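Local coordinates for protein peptidoglycan-binding domain 1 (Burkholderia, PDB 5NM7) that probably binds bacterial peptidoglycan and cleaves its glycan strands, as a modular phage endolysin with a lysozyme-like catalytic domain, at residues Y16-L21 / D29-Y34; R86-L91 / A227-K232; V100-A105 / G179-M184; G111-L116 / A156-L161; H120-Q125 / L173-W178. All blocks are in the same frame, centred on the assembly; numbering follows the deposited sequence.

Contact 1 (Y16-L21 / D29-Y34). With GLY (glycine), chain D.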
# COMPACT_ATOMS: atom_id res chain seq x y z
N TYR A 16 2.65 -26.00 9.12
CA TYR A 16 1.47 -26.03 8.26
C TYR A 16 1.73 -25.30 6.94
O TYR A 16 1.53 -25.83 5.87
CB TYR A 16 0.25 -25.46 8.97
CG TYR A 16 -1.00 -25.52 8.13
CD1 TYR A 16 -1.62 -26.75 7.87
CD2 TYR A 16 -1.53 -24.37 7.54
CE1 TYR A 16 -2.76 -26.82 7.07
CE2 TYR A 16 -2.67 -24.44 6.74
CZ TYR A 16 -3.27 -25.68 6.51
OH TYR A 16 -4.39 -25.75 5.72
N LEU A 17 2.31 -24.10 7.03
CA LEU A 17 2.73 -23.40 5.81
C LEU A 17 3.67 -24.22 4.94
O LEU A 17 3.50 -24.31 3.72
CB LEU A 17 3.40 -22.06 6.17
CG LEU A 17 3.95 -21.24 5.01
CD1 LEU A 17 2.83 -20.69 4.13
CD2 LEU A 17 4.79 -20.11 5.59
N GLN A 18 4.68 -24.81 5.56
CA GLN A 18 5.69 -25.58 4.83
C GLN A 18 5.02 -26.76 4.08
O GLN A 18 5.28 -27.01 2.91
CB GLN A 18 6.76 -26.08 5.77
CG GLN A 18 7.66 -24.96 6.29
CD GLN A 18 8.53 -25.36 7.45
OE1 GLN A 18 8.18 -26.22 8.27
NE2 GLN A 18 9.69 -24.73 7.54
N ARG A 19 4.11 -27.45 4.77
CA ARG A 19 3.33 -28.53 4.11
C ARG A 19 2.52 -28.03 2.92
O ARG A 19 2.50 -28.69 1.87
CB ARG A 19 2.42 -29.23 5.11
CG ARG A 19 3.23 -30.06 6.09
CD ARG A 19 2.41 -31.05 6.90
NE ARG A 19 3.35 -31.98 7.53
CZ ARG A 19 3.79 -31.93 8.78
NH1 ARG A 19 3.35 -31.00 9.64
NH2 ARG A 19 4.69 -32.83 9.20
N GLN A 20 1.88 -26.86 3.06
CA GLN A 20 1.09 -26.26 1.97
C GLN A 20 2.00 -25.88 0.79
O GLN A 20 1.65 -26.14 -0.36
CB GLN A 20 0.30 -25.06 2.47
CG GLN A 20 -0.80 -25.31 3.48
CD GLN A 20 -1.91 -26.16 2.89
OE1 GLN A 20 -2.88 -25.63 2.30
NE2 GLN A 20 -1.76 -27.44 2.95
N LEU A 21 3.16 -25.31 1.09
CA LEU A 21 4.13 -25.00 0.04
C LEU A 21 4.60 -26.25 -0.69
O LEU A 21 4.75 -26.25 -1.91
CB LEU A 21 5.32 -24.23 0.60
CG LEU A 21 4.96 -22.83 1.15
CD1 LEU A 21 6.07 -22.31 2.04
CD2 LEU A 21 4.69 -21.86 -0.00
N ASP A 29 12.34 -28.84 4.13
CA ASP A 29 12.34 -29.59 5.39
C ASP A 29 11.17 -29.03 6.20
O ASP A 29 11.03 -27.81 6.36
CB ASP A 29 13.69 -29.40 6.14
CG ASP A 29 14.14 -30.65 6.92
OD1 ASP A 29 15.34 -30.73 7.27
OD2 ASP A 29 13.30 -31.54 7.18
N ILE A 30 10.31 -29.91 6.71
CA ILE A 30 9.20 -29.48 7.54
C ILE A 30 9.69 -29.44 8.99
O ILE A 30 9.55 -30.41 9.76
CB ILE A 30 7.99 -30.43 7.41
CG1 ILE A 30 7.56 -30.56 5.95
CG2 ILE A 30 6.83 -29.92 8.25
CD1 ILE A 30 6.65 -31.74 5.69
N ASP A 31 10.26 -28.30 9.38
CA ASP A 31 10.87 -28.13 10.68
C ASP A 31 10.24 -27.02 11.52
O ASP A 31 10.74 -26.76 12.61
CB ASP A 31 12.36 -27.85 10.50
CG ASP A 31 12.63 -26.55 9.75
OD1 ASP A 31 11.66 -25.90 9.32
OD2 ASP A 31 13.80 -26.22 9.55
N ALA A 32 9.16 -26.40 11.04
CA ALA A 32 8.43 -25.37 11.76
C ALA A 32 9.27 -24.08 11.97
O ALA A 32 8.98 -23.29 12.87
CB ALA A 32 7.92 -25.92 13.11
N ILE A 33 10.28 -23.88 11.14
CA ILE A 33 11.15 -22.68 11.22
C ILE A 33 11.03 -21.93 9.88
O ILE A 33 11.37 -22.47 8.81
CB ILE A 33 12.63 -23.04 11.44
CG1 ILE A 33 12.83 -23.73 12.79
CG2 ILE A 33 13.53 -21.79 11.35
CD1 ILE A 33 14.16 -24.46 12.90
N TYR A 34 10.57 -20.69 9.96
CA TYR A 34 10.43 -19.86 8.77
C TYR A 34 11.78 -19.17 8.59
O TYR A 34 11.98 -18.06 9.05
CB TYR A 34 9.28 -18.86 8.99
CG TYR A 34 8.68 -18.21 7.79
CD1 TYR A 34 7.30 -18.14 7.66
CD2 TYR A 34 9.46 -17.60 6.80
CE1 TYR A 34 6.70 -17.51 6.60
CE2 TYR A 34 8.85 -16.96 5.72
CZ TYR A 34 7.46 -16.92 5.64
OH TYR A 34 6.81 -16.30 4.60
N GLY D . 13.39 -24.11 7.83
CA GLY D . 14.73 -23.64 7.42
C GLY D . 14.60 -22.54 6.38
O GLY D . 13.49 -22.10 6.05
OXT GLY D . 15.63 -22.08 5.88
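The amide of Gln18 reaches from its helix into the loop 29-34 and uses both ends. Gln18 OE1 accepts from Ala32 N at 2.9 Å, with the donor tilted 20° from the carbonyl plane, and weakly from Asp31 N. Gln18 NE2 donates to Asp31 OD1 at 2.9 Å, nearly along that oxygen's C-O axis and close to the amide's own plane; Thr38 OG1 is a further partner of NE2. The chain is extended beyond CG (chi2 167°), which carries the amide well out from the helix. Asp31 OD1 also takes Ile33 N at 3.0 Å from above the carboxylate plane, closing an Asx turn. The bound glycine puts its N against Asp31 OD2 and Ile33 O, 2.8 Å from each. Gln18 also lines the pocket, Gln18 NE2 lying 3.8 Å from the glycine N without a bond to it, and holds the carboxylate that binds it. Beside this polar cluster, Ile30 CG2 lies over the centre of the Arg19 guanidinium face, 3.7 Å from Arg19 CZ. Leu17 CD2 meets Tyr34 CE1 at 3.4 Å, and Tyr34 OH is bonded to Gly55 O. Within the putative peptidoglycan-binding domain, helix 12-23 holds the loop before helix 36-48; Leu17 packs on helix 59-67, Tyr34 on helix 36-48.

Contact 2 (R86-L91 / A227-K232)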
# COMPACT_ATOMS: atom_id res chain seq x y z
N ARG A 86 8.12 2.72 -15.07
CA ARG A 86 7.57 4.06 -15.05
C ARG A 86 8.43 5.07 -14.32
O ARG A 86 8.52 6.25 -14.72
CB ARG A 86 6.15 4.09 -14.46
CG ARG A 86 5.10 3.47 -15.33
CD ARG A 86 4.76 4.41 -16.47
NE ARG A 86 4.31 5.70 -15.98
CZ ARG A 86 3.13 5.89 -15.43
NH1 ARG A 86 2.30 4.86 -15.36
NH2 ARG A 86 2.76 7.08 -15.00
N LEU A 87 9.00 4.64 -13.19
CA LEU A 87 9.78 5.50 -12.33
C LEU A 87 11.25 5.58 -12.69
O LEU A 87 11.94 6.49 -12.21
CB LEU A 87 9.66 5.03 -10.86
CG LEU A 87 8.27 5.14 -10.25
CD1 LEU A 87 8.19 4.29 -9.01
CD2 LEU A 87 7.95 6.56 -9.92
N GLN A 88 11.73 4.64 -13.51
CA GLN A 88 13.16 4.44 -13.76
C GLN A 88 13.90 4.24 -12.44
O GLN A 88 14.91 4.90 -12.13
CB GLN A 88 13.76 5.59 -14.61
CG GLN A 88 13.14 5.69 -15.99
CD GLN A 88 13.55 4.55 -16.89
OE1 GLN A 88 14.75 4.36 -17.15
NE2 GLN A 88 12.59 3.70 -17.26
N VAL A 89 13.34 3.36 -11.62
CA VAL A 89 13.87 3.01 -10.31
C VAL A 89 14.14 1.50 -10.37
O VAL A 89 13.44 0.74 -11.03
CB VAL A 89 12.84 3.40 -9.21
CG1 VAL A 89 13.19 2.79 -7.86
CG2 VAL A 89 12.71 4.92 -9.08
N ASP A 90 15.21 1.09 -9.69
CA ASP A 90 15.60 -0.29 -9.59
C ASP A 90 14.39 -1.08 -9.02
O ASP A 90 13.70 -0.62 -8.12
CB ASP A 90 16.88 -0.39 -8.71
CG ASP A 90 18.18 0.10 -9.45
OD1 ASP A 90 18.23 0.23 -10.70
OD2 ASP A 90 19.19 0.35 -8.75
N LEU A 91 14.11 -2.23 -9.62
CA LEU A 91 12.94 -3.03 -9.22
C LEU A 91 12.99 -3.35 -7.72
O LEU A 91 11.96 -3.26 -7.03
CB LEU A 91 12.85 -4.32 -10.03
CG LEU A 91 11.76 -5.30 -9.57
CD1 LEU A 91 10.37 -4.67 -9.67
CD2 LEU A 91 11.83 -6.60 -10.35
N ALA A 227 15.27 10.99 -4.74
CA ALA A 227 15.65 10.33 -3.50
C ALA A 227 15.41 8.83 -3.63
O ALA A 227 16.26 8.03 -3.27
CB ALA A 227 14.93 10.90 -2.32
N LEU A 228 14.27 8.46 -4.23
CA LEU A 228 13.97 7.09 -4.46
C LEU A 228 14.93 6.43 -5.44
O LEU A 228 15.47 5.35 -5.18
CB LEU A 228 12.52 6.95 -4.94
CG LEU A 228 12.06 5.52 -5.18
CD1 LEU A 228 12.24 4.66 -3.95
CD2 LEU A 228 10.62 5.56 -5.62
N ARG A 229 15.20 7.11 -6.54
CA ARG A 229 16.09 6.57 -7.55
C ARG A 229 17.46 6.30 -6.98
O ARG A 229 18.07 5.32 -7.37
CB ARG A 229 16.21 7.53 -8.73
CG ARG A 229 14.99 7.49 -9.62
CD ARG A 229 15.16 8.49 -10.74
NE ARG A 229 14.10 8.39 -11.72
CZ ARG A 229 13.85 9.32 -12.63
NH1 ARG A 229 14.60 10.43 -12.69
NH2 ARG A 229 12.87 9.15 -13.50
N SER A 230 17.92 7.19 -6.10
CA SER A 230 19.29 7.15 -5.57
C SER A 230 19.33 6.36 -4.22
O SER A 230 20.35 6.33 -3.54
CB SER A 230 19.84 8.58 -5.51
OG SER A 230 19.28 9.37 -4.45
N LYS A 231 18.20 5.72 -3.87
CA LYS A 231 18.06 4.92 -2.66
C LYS A 231 18.43 5.67 -1.41
O LYS A 231 19.11 5.15 -0.51
CB LYS A 231 18.84 3.61 -2.79
CG LYS A 231 18.48 2.75 -3.98
CD LYS A 231 19.49 2.94 -5.11
CE LYS A 231 19.79 1.65 -5.83
NZ LYS A 231 20.80 1.86 -6.91
N LYS A 232 18.05 6.94 -1.35
CA LYS A 232 18.29 7.77 -0.18
C LYS A 232 17.08 7.56 0.71
O LYS A 232 16.11 8.34 0.71
CB LYS A 232 18.47 9.23 -0.54
CG LYS A 232 19.70 9.53 -1.36
CD LYS A 232 19.79 11.06 -1.47
CE LYS A 232 20.79 11.60 -2.44
NZ LYS A 232 21.61 10.57 -3.07
O HOH W 1 17.12 3.16 -9.01
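Arg229 grips the carbonyl of Leu87 side-on, NE and NH2 both donating to the one oxygen. NE lies 2.9 Å from Leu87 O, nearly in line with the C=O bond; NH2, at 3.1 Å from the same Leu87 O, comes from above the carbonyl plane. The oxygen itself sits in the guanidinium plane. At the other end Lys231 NZ forms a salt bridge with Asp90 OD2 at 2.9 Å, and a water links Asp90 N to Arg229 O. Two helix ends meet here: 77-87 and 222-229 each finish in a Schellman motif, with Gln88 and Lys231 as the positive-phi C-prime residues. The charge of Arg229, set against a helix C-terminal carbonyl, is probably favourable to the helix dipole. Below the polar layer, Val89 CG2 presses on Arg229 CG at 3.5 Å, and both Val89 methyls flank Leu228 CG. Leu87 CD1 adds a looser touch on Leu228 CD2, at 4.4 Å. Leu228 continues inward onto Val97 of helix 91-101 and Phe236 of helix 233-241.

Contact 3 (V100-A105 / G179-M184)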
# COMPACT_ATOMS: atom_id res chain seq x y z
N VAL A 100 7.13 -1.74 2.42
CA VAL A 100 7.15 -0.91 3.59
C VAL A 100 6.01 0.10 3.61
O VAL A 100 5.42 0.36 4.68
CB VAL A 100 8.51 -0.22 3.72
CG1 VAL A 100 8.49 0.74 4.88
CG2 VAL A 100 9.60 -1.28 3.85
N GLU A 101 5.72 0.70 2.46
CA GLU A 101 4.82 1.85 2.39
C GLU A 101 3.38 1.50 2.07
O GLU A 101 2.50 2.27 2.40
CB GLU A 101 5.29 2.86 1.38
CG GLU A 101 6.66 3.41 1.69
CD GLU A 101 6.68 4.37 2.87
OE1 GLU A 101 5.66 4.57 3.55
OE2 GLU A 101 7.77 4.97 3.13
N SER A 102 3.15 0.37 1.45
CA SER A 102 1.78 -0.00 1.15
C SER A 102 1.06 -0.41 2.44
O SER A 102 1.64 -1.02 3.32
CB SER A 102 1.75 -1.19 0.20
OG SER A 102 0.39 -1.53 -0.08
N LYS A 103 -0.24 -0.12 2.51
CA LYS A 103 -1.09 -0.71 3.53
C LYS A 103 -1.25 -2.22 3.34
O LYS A 103 -1.71 -2.91 4.28
CB LYS A 103 -2.48 -0.09 3.48
CG LYS A 103 -2.52 1.37 3.85
CD LYS A 103 -2.33 1.56 5.35
CE LYS A 103 -2.38 3.01 5.80
NZ LYS A 103 -1.12 3.75 5.51
N GLY A 104 -0.90 -2.73 2.17
CA GLY A 104 -1.02 -4.15 1.85
C GLY A 104 -2.30 -4.34 1.08
O GLY A 104 -2.32 -4.19 -0.16
N ALA A 105 -3.39 -4.62 1.80
CA ALA A 105 -4.70 -4.59 1.17
C ALA A 105 -5.10 -3.14 0.81
O ALA A 105 -5.20 -2.31 1.69
CB ALA A 105 -5.75 -5.20 2.08
N GLY A 179 -6.66 4.13 -1.17
CA GLY A 179 -5.99 2.92 -1.62
C GLY A 179 -4.73 2.59 -0.83
O GLY A 179 -4.48 3.15 0.24
N ALA A 180 -4.00 1.63 -1.38
CA ALA A 180 -2.89 0.97 -0.71
C ALA A 180 -1.80 1.95 -0.33
O ALA A 180 -1.14 1.77 0.70
CB ALA A 180 -2.31 -0.11 -1.60
N PHE A 181 -1.64 3.04 -1.12
CA PHE A 181 -0.65 4.08 -0.81
C PHE A 181 -1.21 5.37 -0.25
O PHE A 181 -0.49 6.33 -0.05
CB PHE A 181 0.21 4.34 -2.06
CG PHE A 181 1.01 3.16 -2.44
CD1 PHE A 181 2.26 2.93 -1.86
CD2 PHE A 181 0.51 2.22 -3.28
CE1 PHE A 181 2.96 1.80 -2.16
CE2 PHE A 181 1.24 1.10 -3.60
CZ PHE A 181 2.46 0.87 -3.01
N GLN A 182 -2.51 5.39 0.04
CA GLN A 182 -3.15 6.50 0.72
C GLN A 182 -2.81 7.85 0.08
O GLN A 182 -2.33 8.78 0.76
CB GLN A 182 -2.86 6.42 2.22
CG GLN A 182 -3.56 5.24 2.87
CD GLN A 182 -5.07 5.46 2.94
OE1 GLN A 182 -5.53 6.25 3.76
NE2 GLN A 182 -5.81 4.83 2.07
N ILE A 183 -3.04 7.92 -1.22
CA ILE A 183 -2.81 9.16 -1.97
C ILE A 183 -4.00 10.08 -1.74
O ILE A 183 -5.17 9.67 -1.91
CB ILE A 183 -2.57 8.87 -3.44
CG1 ILE A 183 -1.39 7.90 -3.64
CG2 ILE A 183 -2.37 10.17 -4.22
CD1 ILE A 183 -0.06 8.37 -3.09
N MET A 184 -3.71 11.32 -1.33
CA MET A 184 -4.77 12.30 -1.14
C MET A 184 -5.45 12.66 -2.45
O MET A 184 -4.82 12.92 -3.47
CB MET A 184 -4.25 13.55 -0.48
CG MET A 184 -3.80 13.36 0.96
SD MET A 184 -5.12 12.90 2.08
CE MET A 184 -6.32 14.21 1.91
O HOH W 2 1.82 4.86 1.68
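Ser102 carries its OG anti to the backbone N (chi1 -179°), which places Ser102 OG 3.4 Å from the Ala180 methyl CB; Phe181 has CG anti to its carbonyl carbon (chi1 -65°), and one face of its ring is turned to Ser102 CA. The two segments are turns set against each other: Ser102 OG accepts from Gly104 N at 2.9 Å in an ST turn just after helix 91-101, and Gly179 to Gln182 make a type I beta turn that runs into a G1 beta bulge opposite Trp178. This turn joins the strands 176-178 and 183-184 of the small antiparallel sheet in the N-acetylmuramidase region. One direct hydrogen bond ties the turns, Lys103 N to Ala180 O, at 2.8 Å and nearly straight (172°), in the carbonyl plane and on a lone pair. Ser102 CB is 3.9 Å from Phe181 CZ, and Phe214 meets the same ring. A water donating to Glu101 O and Phe181 O bridges the backbones. The Glu101 carboxylate turns from the contact to Asn241. On the outer side, the Lys103 chain crosses Gln182 at about a right angle, Lys103 CE lying 3.9 Å from Gln182 CG. Gln182 OE1 is hydrogen-bonded to Ser177 OG, while Gln182 NE2 donates to Gly179 O at 2.8 Å, on a lone pair, doubling the turn's own Gln182 N bond to that oxygen.

Contact 4 (G111-L116 / A156-L161)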
# COMPACT_ATOMS: atom_id res chain seq x y z
N GLY A 111 -15.05 -4.41 -0.13
CA GLY A 111 -14.70 -4.25 -1.52
C GLY A 111 -14.38 -2.81 -1.91
O GLY A 111 -13.95 -2.57 -3.02
N ARG A 112 -14.65 -1.86 -1.02
CA ARG A 112 -14.37 -0.46 -1.30
C ARG A 112 -12.91 -0.21 -0.99
O ARG A 112 -12.34 -0.85 -0.12
CB ARG A 112 -15.24 0.44 -0.45
CG ARG A 112 -16.72 0.26 -0.80
CD ARG A 112 -17.60 1.08 0.09
NE ARG A 112 -17.58 0.62 1.48
CZ ARG A 112 -18.28 1.17 2.48
NH1 ARG A 112 -19.09 2.20 2.26
NH2 ARG A 112 -18.18 0.68 3.71
N PRO A 113 -12.33 0.80 -1.64
CA PRO A 113 -10.93 1.10 -1.28
C PRO A 113 -10.74 1.55 0.17
O PRO A 113 -11.62 2.18 0.78
CB PRO A 113 -10.54 2.21 -2.27
CG PRO A 113 -11.77 2.61 -2.99
CD PRO A 113 -12.87 1.66 -2.70
N VAL A 114 -9.56 1.28 0.73
CA VAL A 114 -9.18 1.77 2.04
C VAL A 114 -9.03 3.29 1.96
O VAL A 114 -8.45 3.79 0.99
CB VAL A 114 -7.89 1.09 2.53
CG1 VAL A 114 -7.47 1.66 3.87
CG2 VAL A 114 -8.12 -0.42 2.67
N ILE A 115 -9.63 3.98 2.91
CA ILE A 115 -9.63 5.45 2.93
C ILE A 115 -9.35 5.98 4.30
O ILE A 115 -9.53 5.30 5.31
CB ILE A 115 -10.97 6.07 2.43
CG1 ILE A 115 -12.15 5.52 3.23
CG2 ILE A 115 -11.16 5.82 0.96
CD1 ILE A 115 -13.37 6.38 3.12
N LEU A 116 -8.93 7.25 4.34
CA LEU A 116 -8.90 8.01 5.56
C LEU A 116 -9.30 9.42 5.23
O LEU A 116 -8.69 10.08 4.37
CB LEU A 116 -7.52 8.01 6.24
CG LEU A 116 -7.50 8.48 7.70
CD1 LEU A 116 -8.18 7.45 8.59
CD2 LEU A 116 -6.07 8.68 8.17
N ALA A 156 -15.97 2.46 8.76
CA ALA A 156 -16.58 3.62 9.40
C ALA A 156 -16.08 4.94 8.78
O ALA A 156 -16.77 5.94 8.85
CB ALA A 156 -16.39 3.61 10.90
N GLU A 157 -14.91 4.92 8.13
CA GLU A 157 -14.50 6.10 7.38
C GLU A 157 -15.46 6.48 6.29
O GLU A 157 -15.59 7.66 6.01
CB GLU A 157 -13.16 5.93 6.70
CG GLU A 157 -12.01 6.04 7.65
CD GLU A 157 -11.97 7.34 8.41
OE1 GLU A 157 -11.77 8.42 7.81
OE2 GLU A 157 -12.13 7.29 9.64
N TYR A 158 -16.14 5.50 5.67
CA TYR A 158 -17.10 5.81 4.61
C TYR A 158 -18.31 6.57 5.13
O TYR A 158 -18.89 7.35 4.38
CB TYR A 158 -17.52 4.58 3.85
CG TYR A 158 -16.52 4.27 2.77
CD1 TYR A 158 -16.57 4.93 1.57
CD2 TYR A 158 -15.48 3.39 3.01
CE1 TYR A 158 -15.62 4.68 0.58
CE2 TYR A 158 -14.54 3.10 2.03
CZ TYR A 158 -14.58 3.77 0.83
OH TYR A 158 -13.67 3.51 -0.18
N ALA A 159 -18.68 6.35 6.38
CA ALA A 159 -19.75 7.15 7.01
C ALA A 159 -19.32 8.61 7.12
O ALA A 159 -20.10 9.52 6.81
CB ALA A 159 -20.14 6.57 8.37
N ARG A 160 -18.08 8.85 7.56
CA ARG A 160 -17.55 10.20 7.63
C ARG A 160 -17.49 10.83 6.22
O ARG A 160 -17.87 12.00 6.04
CB ARG A 160 -16.17 10.19 8.27
CG ARG A 160 -16.17 9.75 9.72
CD ARG A 160 -14.76 9.79 10.29
NE ARG A 160 -14.38 11.16 10.52
CZ ARG A 160 -13.21 11.70 10.32
NH1 ARG A 160 -12.17 11.01 9.74
NH2 ARG A 160 -13.09 12.99 10.67
N LEU A 161 -16.97 10.09 5.25
CA LEU A 161 -16.87 10.56 3.87
C LEU A 161 -18.29 10.91 3.32
O LEU A 161 -18.49 11.98 2.75
CB LEU A 161 -16.23 9.53 2.96
CG LEU A 161 -16.11 9.90 1.48
CD1 LEU A 161 -15.37 11.20 1.29
CD2 LEU A 161 -15.47 8.79 0.68
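The Tyr158 ring is sandwiched between Arg112 and Ile115, joining helix 156-167 to the edge strand 115-117 of the antiparallel sheet and the loop leading into it. On one face the Arg112 guanidinium lies flat, its plane 16° from the ring's and their centres 4.0 Å apart. This is an off-centre cation-pi stack, since CZ lies toward CG and CD2 while Arg112 CD stands over the ring centre. The bend at chi3 (-68°) turns NE aside from that centre, and the rest of the guanidinium follows. Arg112 NH1 is 3.3 Å from Tyr158 CB, and Asp110 pairs with NH2 in a salt bridge. On the opposite face Ile115 CD1 makes a centred CH-pi contact, 3.5 Å from the ring centroid, and the same methyl touches Glu157 CB at 3.6 Å and Leu161 CD2 at 4.0 Å. The Glu157 carboxylate runs beside Leu116 but bonds to neither it nor Ile115: OE1 accepts from Tyr117 N and from Arg160 of its own helix, OE2 from Ala152 N and Gly153 N. The crossing hydrogen bond is at the ring's edge: Tyr158 OH donates to Pro113 O at 2.6 Å, on an in-plane lone pair, with Pro113 CD 3.2 Å from Tyr158 OH.

Contact 5 (H120-Q125 / L173-W178)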
# COMPACT_ATOMS: atom_id res chain seq x y z
N HIS A 120 -9.25 18.37 8.42
CA HIS A 120 -8.45 19.60 8.25
C HIS A 120 -8.16 19.93 6.79
O HIS A 120 -8.06 21.11 6.43
CB HIS A 120 -7.20 19.57 9.13
CG HIS A 120 -6.13 18.67 8.64
ND1 HIS A 120 -6.22 17.30 8.67
CD2 HIS A 120 -4.92 18.95 8.09
CE1 HIS A 120 -5.13 16.77 8.15
NE2 HIS A 120 -4.31 17.76 7.82
N ILE A 121 -8.06 18.92 5.93
CA ILE A 121 -7.97 19.15 4.51
C ILE A 121 -9.33 19.54 3.94
O ILE A 121 -9.41 20.35 3.00
CB ILE A 121 -7.39 17.92 3.76
CG1 ILE A 121 -6.02 17.53 4.33
CG2 ILE A 121 -7.28 18.19 2.27
CD1 ILE A 121 -4.97 18.63 4.30
N MET A 122 -10.42 18.95 4.45
CA MET A 122 -11.76 19.38 4.02
C MET A 122 -11.93 20.88 4.29
O MET A 122 -12.33 21.62 3.39
CB MET A 122 -12.86 18.63 4.75
CG MET A 122 -14.27 18.98 4.26
SD MET A 122 -14.57 18.43 2.60
CE MET A 122 -16.37 18.49 2.54
N TYR A 123 -11.60 21.29 5.50
CA TYR A 123 -11.59 22.70 5.89
C TYR A 123 -10.86 23.56 4.83
O TYR A 123 -11.39 24.56 4.32
CB TYR A 123 -10.92 22.86 7.26
CG TYR A 123 -10.87 24.29 7.74
CD1 TYR A 123 -12.04 24.94 8.17
CD2 TYR A 123 -9.67 25.00 7.75
CE1 TYR A 123 -12.01 26.26 8.61
CE2 TYR A 123 -9.64 26.32 8.19
CZ TYR A 123 -10.81 26.94 8.62
OH TYR A 123 -10.77 28.25 9.06
N ARG A 124 -9.67 23.10 4.46
CA ARG A 124 -8.84 23.77 3.49
C ARG A 124 -9.47 23.84 2.09
O ARG A 124 -9.42 24.89 1.42
CB ARG A 124 -7.50 23.04 3.42
CG ARG A 124 -6.29 23.87 3.10
CD ARG A 124 -5.02 23.02 3.22
NE ARG A 124 -4.10 23.52 2.21
CZ ARG A 124 -3.36 24.63 2.32
NH1 ARG A 124 -3.33 25.34 3.44
NH2 ARG A 124 -2.60 25.00 1.29
N GLN A 125 -10.06 22.74 1.63
CA GLN A 125 -10.63 22.67 0.29
C GLN A 125 -11.91 23.49 0.16
O GLN A 125 -12.19 24.04 -0.93
CB GLN A 125 -10.87 21.21 -0.15
CG GLN A 125 -9.61 20.37 -0.22
CD GLN A 125 -8.55 20.96 -1.14
OE1 GLN A 125 -7.60 21.60 -0.68
NE2 GLN A 125 -8.71 20.77 -2.44
N LEU A 173 -13.93 14.21 -1.41
CA LEU A 173 -13.06 13.22 -2.08
C LEU A 173 -11.63 13.72 -2.11
O LEU A 173 -10.70 12.95 -1.88
CB LEU A 173 -13.54 12.90 -3.47
CG LEU A 173 -14.97 12.32 -3.60
CD1 LEU A 173 -15.36 12.21 -5.06
CD2 LEU A 173 -15.16 10.99 -2.90
N GLU A 174 -11.47 15.01 -2.37
CA GLU A 174 -10.14 15.66 -2.30
C GLU A 174 -9.47 15.60 -0.92
O GLU A 174 -8.24 15.50 -0.82
CB GLU A 174 -10.25 17.12 -2.79
CG GLU A 174 -10.48 17.21 -4.29
CD GLU A 174 -10.61 18.66 -4.78
OE1 GLU A 174 -10.80 19.55 -3.94
OE2 GLU A 174 -10.48 18.85 -5.98
N ALA A 175 -10.27 15.62 0.15
CA ALA A 175 -9.84 15.57 1.52
C ALA A 175 -9.73 14.13 2.05
O ALA A 175 -9.61 13.95 3.28
CB ALA A 175 -10.81 16.32 2.39
N THR A 176 -9.73 13.15 1.17
CA THR A 176 -9.64 11.76 1.59
C THR A 176 -8.40 11.13 0.94
O THR A 176 -8.09 11.45 -0.21
CB THR A 176 -10.92 11.02 1.19
OG1 THR A 176 -12.00 11.66 1.87
CG2 THR A 176 -10.86 9.55 1.62
N SER A 177 -7.73 10.26 1.67
CA SER A 177 -6.65 9.43 1.08
C SER A 177 -7.15 8.09 0.62
O SER A 177 -7.96 7.45 1.31
CB SER A 177 -5.51 9.25 2.07
OG SER A 177 -5.97 8.80 3.33
N TRP A 178 -6.63 7.59 -0.49
CA TRP A 178 -7.20 6.44 -1.18
C TRP A 178 -6.22 5.35 -1.45
O TRP A 178 -5.11 5.60 -1.90
CB TRP A 178 -7.75 6.89 -2.53
CG TRP A 178 -8.84 7.87 -2.36
CD1 TRP A 178 -8.74 9.22 -2.20
CD2 TRP A 178 -10.22 7.57 -2.28
NE1 TRP A 178 -9.95 9.78 -2.01
CE2 TRP A 178 -10.89 8.78 -2.03
CE3 TRP A 178 -10.95 6.38 -2.36
CZ2 TRP A 178 -12.27 8.87 -1.92
CZ3 TRP A 178 -12.32 6.46 -2.22
CH2 TRP A 178 -12.96 7.68 -1.99
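Ala175 pushes its methyl into the side of helix 119-128, between Ile121 and Met122, and this is the close-packed half of the contact. Ala175 CB stands 3.4 Å from Met122 N, almost on the helix backbone, and 3.9 Å from Met122 CB. Ile121 flanks it with CG2, 3.7 Å from Ala175 CA; this branch is anti to the backbone N, whereas CG1 lies beside the backbone N and its end leads away from the contact. A methyl is small enough to let the backbones come near, with the CA atoms of Met122 and Ala175 4.9 Å apart. Ala175 is the first residue past helix 169-174, where the chain turns into strand 176-178, and Met122 goes on to Tyr117 and Ala164, so the helix is fastened beside the sheet of the N-acetylmuramidase region. The other half is looser and polar, built from the partly exposed Gln125 and Glu174, whose side chains cross at about a right angle. Gln125 is bent at chi2 (-56°), and Gln125 NE2 donates to Glu174 OE1 at 2.8 Å with an angle of 160° at the hydrogen. The bond lies in the amide plane but meets the carboxylate from above its plane. Phe186 packs on both side chains, and Trp188 NE1 donates to Glu174 OE2. With donors on both oxygens, Glu174 is probably ionised, though neither partner neutralises its charge.

How the contacts relate
Contact 1 stands apart in the putative peptidoglycan-binding domain, its centre about 30 Å or more from every other, and grips a bound glycine directly, while contact 2 only borders another glycine pocket through Arg86. The other four lie in the lysozyme-like, probably catalytic, part. All five are partly buried: contacts 1 and 2 have exposed residues at their polar or charged rims, whereas contacts 4 and 5 have none among those that touch. Contacts 3, 4 and 5 share the three-stranded sheet and touch one another. Contact 3, nearest the chain's centre, relies on backbone and turns; contact 4 uses an aromatic sandwich, contact 5 a methyl against a helix. Contact 2 joins helix ends by charged side chains and encloses contacts 3 to 5 along the chain.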